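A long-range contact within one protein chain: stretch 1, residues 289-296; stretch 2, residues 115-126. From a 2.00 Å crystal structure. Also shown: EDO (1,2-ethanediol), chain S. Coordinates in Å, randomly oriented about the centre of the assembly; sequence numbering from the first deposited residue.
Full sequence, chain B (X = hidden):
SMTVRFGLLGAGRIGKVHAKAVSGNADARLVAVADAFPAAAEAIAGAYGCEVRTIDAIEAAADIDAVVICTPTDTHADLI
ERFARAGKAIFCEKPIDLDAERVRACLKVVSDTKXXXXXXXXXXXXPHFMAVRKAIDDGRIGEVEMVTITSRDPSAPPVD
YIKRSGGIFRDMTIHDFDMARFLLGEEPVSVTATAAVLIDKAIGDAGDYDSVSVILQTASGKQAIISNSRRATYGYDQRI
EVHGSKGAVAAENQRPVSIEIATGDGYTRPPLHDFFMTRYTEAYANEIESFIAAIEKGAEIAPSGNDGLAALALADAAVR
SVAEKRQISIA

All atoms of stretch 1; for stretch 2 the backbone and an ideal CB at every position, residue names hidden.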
# COMPACT_ATOMS: atom_id res chain seq x y z
N GLU B 289 -13.29 24.83 -14.86
CA GLU B 289 -13.61 25.70 -13.73
C GLU B 289 -12.62 26.83 -13.60
O GLU B 289 -13.02 27.99 -13.46
CB GLU B 289 -13.70 24.89 -12.43
CG GLU B 289 -14.08 25.69 -11.20
CD GLU B 289 -14.01 24.84 -9.93
OE1 GLU B 289 -14.40 23.65 -9.96
OE2 GLU B 289 -13.52 25.35 -8.91
N SER B 290 -11.34 26.53 -13.64
CA SER B 290 -10.30 27.56 -13.58
C SER B 290 -10.38 28.54 -14.79
O SER B 290 -10.14 29.74 -14.67
CB SER B 290 -8.93 26.91 -13.52
OG SER B 290 -7.95 27.89 -13.46
N PHE B 291 -10.74 28.01 -15.94
CA PHE B 291 -10.82 28.84 -17.15
C PHE B 291 -11.94 29.88 -16.98
O PHE B 291 -11.77 31.06 -17.23
CB PHE B 291 -11.10 27.93 -18.35
CG PHE B 291 -11.18 28.64 -19.65
CD1 PHE B 291 -10.18 29.50 -20.05
CD2 PHE B 291 -12.21 28.39 -20.51
CE1 PHE B 291 -10.24 30.14 -21.27
CE2 PHE B 291 -12.29 29.05 -21.72
CZ PHE B 291 -11.29 29.90 -22.11
N ILE B 292 -13.07 29.41 -16.49
CA ILE B 292 -14.20 30.29 -16.21
C ILE B 292 -13.86 31.33 -15.15
O ILE B 292 -14.25 32.50 -15.26
CB ILE B 292 -15.41 29.44 -15.82
CG1 ILE B 292 -15.89 28.69 -17.06
CG2 ILE B 292 -16.51 30.30 -15.22
CD1 ILE B 292 -16.86 27.59 -16.77
N ALA B 293 -13.10 30.92 -14.14
CA ALA B 293 -12.72 31.83 -13.10
C ALA B 293 -11.88 32.93 -13.71
O ALA B 293 -11.97 34.10 -13.31
CB ALA B 293 -11.95 31.10 -12.00
N ALA B 294 -11.05 32.54 -14.67
CA ALA B 294 -10.21 33.49 -15.38
C ALA B 294 -11.07 34.46 -16.16
O ALA B 294 -10.76 35.64 -16.21
CB ALA B 294 -9.28 32.77 -16.33
N ILE B 295 -12.11 33.95 -16.80
CA ILE B 295 -13.01 34.79 -17.59
C ILE B 295 -13.78 35.74 -16.67
O ILE B 295 -13.85 36.95 -16.93
CB ILE B 295 -14.00 33.94 -18.38
CG1 ILE B 295 -13.27 33.19 -19.50
CG2 ILE B 295 -15.10 34.81 -18.99
CD1 ILE B 295 -14.12 32.14 -20.17
N GLU B 296 -14.33 35.19 -15.58
CA GLU B 296 -15.21 35.94 -14.68
C GLU B 296 -14.42 37.00 -13.88
O GLU B 296 -14.78 38.18 -13.88
CB GLU B 296 -16.00 34.99 -13.77
CG GLU B 296 -17.10 34.22 -14.51
CD GLU B 296 -17.95 33.31 -13.62
OE1 GLU B 296 -17.58 33.12 -12.43
OE2 GLU B 296 -18.98 32.76 -14.10
N UNK B 115 -6.29 39.10 -25.20
CA UNK B 115 -7.03 37.86 -25.17
C UNK B 115 -6.63 37.00 -23.97
O UNK B 115 -5.52 37.07 -23.47
CB UNK B 115 -6.81 37.09 -26.47
N UNK B 116 -7.57 36.20 -23.54
CA UNK B 116 -7.39 35.22 -22.50
C UNK B 116 -7.15 33.88 -23.19
O UNK B 116 -7.94 33.46 -24.02
CB UNK B 116 -8.59 35.17 -21.56
N UNK B 117 -6.01 33.26 -22.88
CA UNK B 117 -5.64 31.96 -23.43
C UNK B 117 -5.10 31.07 -22.31
O UNK B 117 -4.14 31.42 -21.63
CB UNK B 117 -4.61 32.11 -24.55
N UNK B 118 -5.72 29.92 -22.17
CA UNK B 118 -5.21 28.87 -21.33
C UNK B 118 -4.88 27.74 -22.26
O UNK B 118 -5.65 27.45 -23.19
CB UNK B 118 -6.20 28.46 -20.24
N UNK B 119 -3.76 27.06 -21.99
CA UNK B 119 -3.38 25.93 -22.80
C UNK B 119 -3.70 24.68 -22.03
O UNK B 119 -3.74 24.69 -20.81
CB UNK B 119 -1.90 25.98 -23.19
N UNK B 120 -3.88 23.58 -22.71
CA UNK B 120 -4.33 22.37 -22.08
C UNK B 120 -3.25 21.52 -21.41
O UNK B 120 -2.90 20.45 -21.91
CB UNK B 120 -5.05 21.52 -23.13
N UNK B 121 -2.70 21.97 -20.29
CA UNK B 121 -1.84 21.07 -19.52
C UNK B 121 -2.71 20.66 -18.34
O UNK B 121 -2.59 21.20 -17.25
CB UNK B 121 -0.53 21.72 -19.09
N UNK B 122 -3.58 19.71 -18.59
CA UNK B 122 -4.63 19.33 -17.63
C UNK B 122 -4.09 18.72 -16.35
O UNK B 122 -4.76 18.76 -15.29
CB UNK B 122 -5.60 18.34 -18.28
N UNK B 123 -2.87 18.19 -16.42
CA UNK B 123 -2.28 17.55 -15.26
C UNK B 123 -2.07 18.51 -14.12
O UNK B 123 -2.10 18.10 -12.97
CB UNK B 123 -0.95 16.90 -15.64
N UNK B 124 -1.93 19.78 -14.42
CA UNK B 124 -1.83 20.76 -13.37
C UNK B 124 -3.14 20.89 -12.52
O UNK B 124 -3.09 21.51 -11.47
CB UNK B 124 -1.47 22.11 -13.99
N UNK B 125 -4.27 20.37 -13.02
CA UNK B 125 -5.58 20.47 -12.36
C UNK B 125 -6.05 19.15 -11.74
O UNK B 125 -7.15 19.07 -11.17
CB UNK B 125 -6.63 20.95 -13.37
N UNK B 126 -5.23 18.10 -11.86
CA UNK B 126 -5.51 16.82 -11.22
C UNK B 126 -5.50 16.99 -9.70
O UNK B 126 -4.56 17.62 -9.15
CB UNK B 126 -4.49 15.76 -11.65
C1 EDO S . 5.21 27.54 -12.20
O1 EDO S . 3.98 26.99 -11.70
C2 EDO S . 5.47 27.10 -13.64
O2 EDO S . 4.31 27.31 -14.48

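Stretch 1 is a helix, held by i to i+4 bonds such as Ile-295 N to Phe-291 O (2.9 Å), and every position of stretch 2 can be tested against the surface it presents.

Position 115 has no atom of stretch 1 within 5.5 Å of its ideal CB, so this helix sets no preference; the residue is Ala-115.

At 116 the CA-to-CB bond points toward the helix, yet the ideal CB stays 5.3 Å from Phe-291 CE1 and 5.5 Å from Ile-295 CG1. That leaves room for a long side chain, and an aliphatic stem would suit the apolar neighbours; Leu, Met, Lys or Arg are all plausible. The residue is Lys-116, extended through chi2 and chi3 (both t) and turned at chi4 (p). Its CD lies 4.3 Å from Ile-295 CG1 and its CE 3.5 Å from Ala-294 O. No direct hydrogen bond joins the stretches; instead a water accepts from Lys-116 NZ (2.9 Å) and donates to Ile-295 O (2.8 Å).

Position 117, with phi/psi of -135/124, is extended and its CB points away, as alternation along a strand predicts. A beta-tolerant residue fits; it is Leu-117.

At 118 the bond turns back toward the helix, and the ideal CB is already 4.1 Å from Phe-291 CD1. An apolar side chain is favoured, and a long, flexible one could run on toward Ser-290. The residue is Met-118, deposited as selenomethionine. With chi1 and chi2 both t, it carries CE to 3.7 Å from Phe-291 CA and 3.7 Å from Ser-290 OG, while its CB packs 4.0 Å from Phe-291 CD1. SE sits 5.4 Å from the centroid of the Phe-291 ring, 59° off the normal, an oblique sulfur-aromatic type of approach.

Positions 119, 120, 121, 122, 123 and 124 are out of reach of stretch 1, which therefore cannot discriminate among side chains there; at 120, phi/psi of -84/71 does not demand a glycine either. They hold Val-119, Gly-120, Phe-121, Asn-122, Arg-123 and Arg-124; Arg-124 NH2 donates to O2 of the ethanediol at 2.6 Å.

At 125 the bond points toward the helix, but nothing lies within 5.5 Å of the ideal CB. A small residue would fall short, so a large one, aromatic or long and flexible, is needed for contact. Phe-125 (chi1 m) spans the gap: its CE1 reaches 3.4 Å from Ser-290 CB, meeting that atom obliquely, although the two CA atoms are 8.6 Å apart.

Position 126 is again out of reach; Asp-126 caps the start of the helix that follows.

Stretch 2 115-126: AKLMVGFNRRFD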
# COMPACT_ATOMS: atom_id res chain seq x y z
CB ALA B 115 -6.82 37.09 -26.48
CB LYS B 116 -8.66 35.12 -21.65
CG LYS B 116 -9.01 36.39 -20.88
CD LYS B 116 -10.25 36.15 -20.02
CE LYS B 116 -10.64 37.38 -19.22
NZ LYS B 116 -10.99 38.52 -20.12
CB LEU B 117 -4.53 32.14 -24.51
CG LEU B 117 -3.77 30.89 -24.98
CD1 LEU B 117 -4.72 30.03 -25.76
CD2 LEU B 117 -2.54 31.19 -25.84
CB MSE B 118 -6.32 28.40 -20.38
CG MSE B 118 -5.83 27.28 -19.49
SE MSE B 118 -7.24 26.77 -18.20
CE MSE B 118 -7.13 28.31 -17.03
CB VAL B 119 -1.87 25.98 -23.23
CG1 VAL B 119 -1.56 27.26 -23.98
CG2 VAL B 119 -0.93 25.85 -22.05
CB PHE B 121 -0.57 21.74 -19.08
CG PHE B 121 0.43 21.98 -20.19
CD1 PHE B 121 0.82 20.96 -21.00
CD2 PHE B 121 1.05 23.19 -20.32
CE1 PHE B 121 1.76 21.16 -21.99
CE2 PHE B 121 2.01 23.41 -21.29
CZ PHE B 121 2.35 22.40 -22.15
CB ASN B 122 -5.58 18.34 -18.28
CG ASN B 122 -4.85 17.18 -18.91
OD1 ASN B 122 -4.23 17.33 -19.94
ND2 ASN B 122 -4.90 16.04 -18.27
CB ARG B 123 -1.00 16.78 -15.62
CG ARG B 123 -1.29 15.69 -16.61
CD ARG B 123 -0.04 14.94 -17.01
NE ARG B 123 -0.27 14.20 -18.25
CZ ARG B 123 0.65 13.49 -18.89
NH1 ARG B 123 1.90 13.43 -18.44
NH2 ARG B 123 0.33 12.83 -20.01
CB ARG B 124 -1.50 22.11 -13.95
CG ARG B 124 -0.12 22.30 -14.51
CD ARG B 124 0.03 23.75 -14.83
NE ARG B 124 1.33 24.01 -15.38
CZ ARG B 124 2.05 25.08 -15.12
NH1 ARG B 124 1.58 26.05 -14.30
NH2 ARG B 124 3.24 25.21 -15.69
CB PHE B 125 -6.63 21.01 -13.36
CG PHE B 125 -6.35 22.39 -13.82
CD1 PHE B 125 -6.57 23.45 -12.98
CD2 PHE B 125 -5.81 22.63 -15.08
CE1 PHE B 125 -6.29 24.75 -13.38
CE2 PHE B 125 -5.55 23.92 -15.49
CZ PHE B 125 -5.77 24.99 -14.63
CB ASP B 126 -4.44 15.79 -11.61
CG ASP B 126 -4.68 14.46 -10.97
OD1 ASP B 126 -5.79 13.88 -11.22
OD2 ASP B 126 -3.83 14.04 -10.15
O HOH W 1 -13.82 38.12 -19.50
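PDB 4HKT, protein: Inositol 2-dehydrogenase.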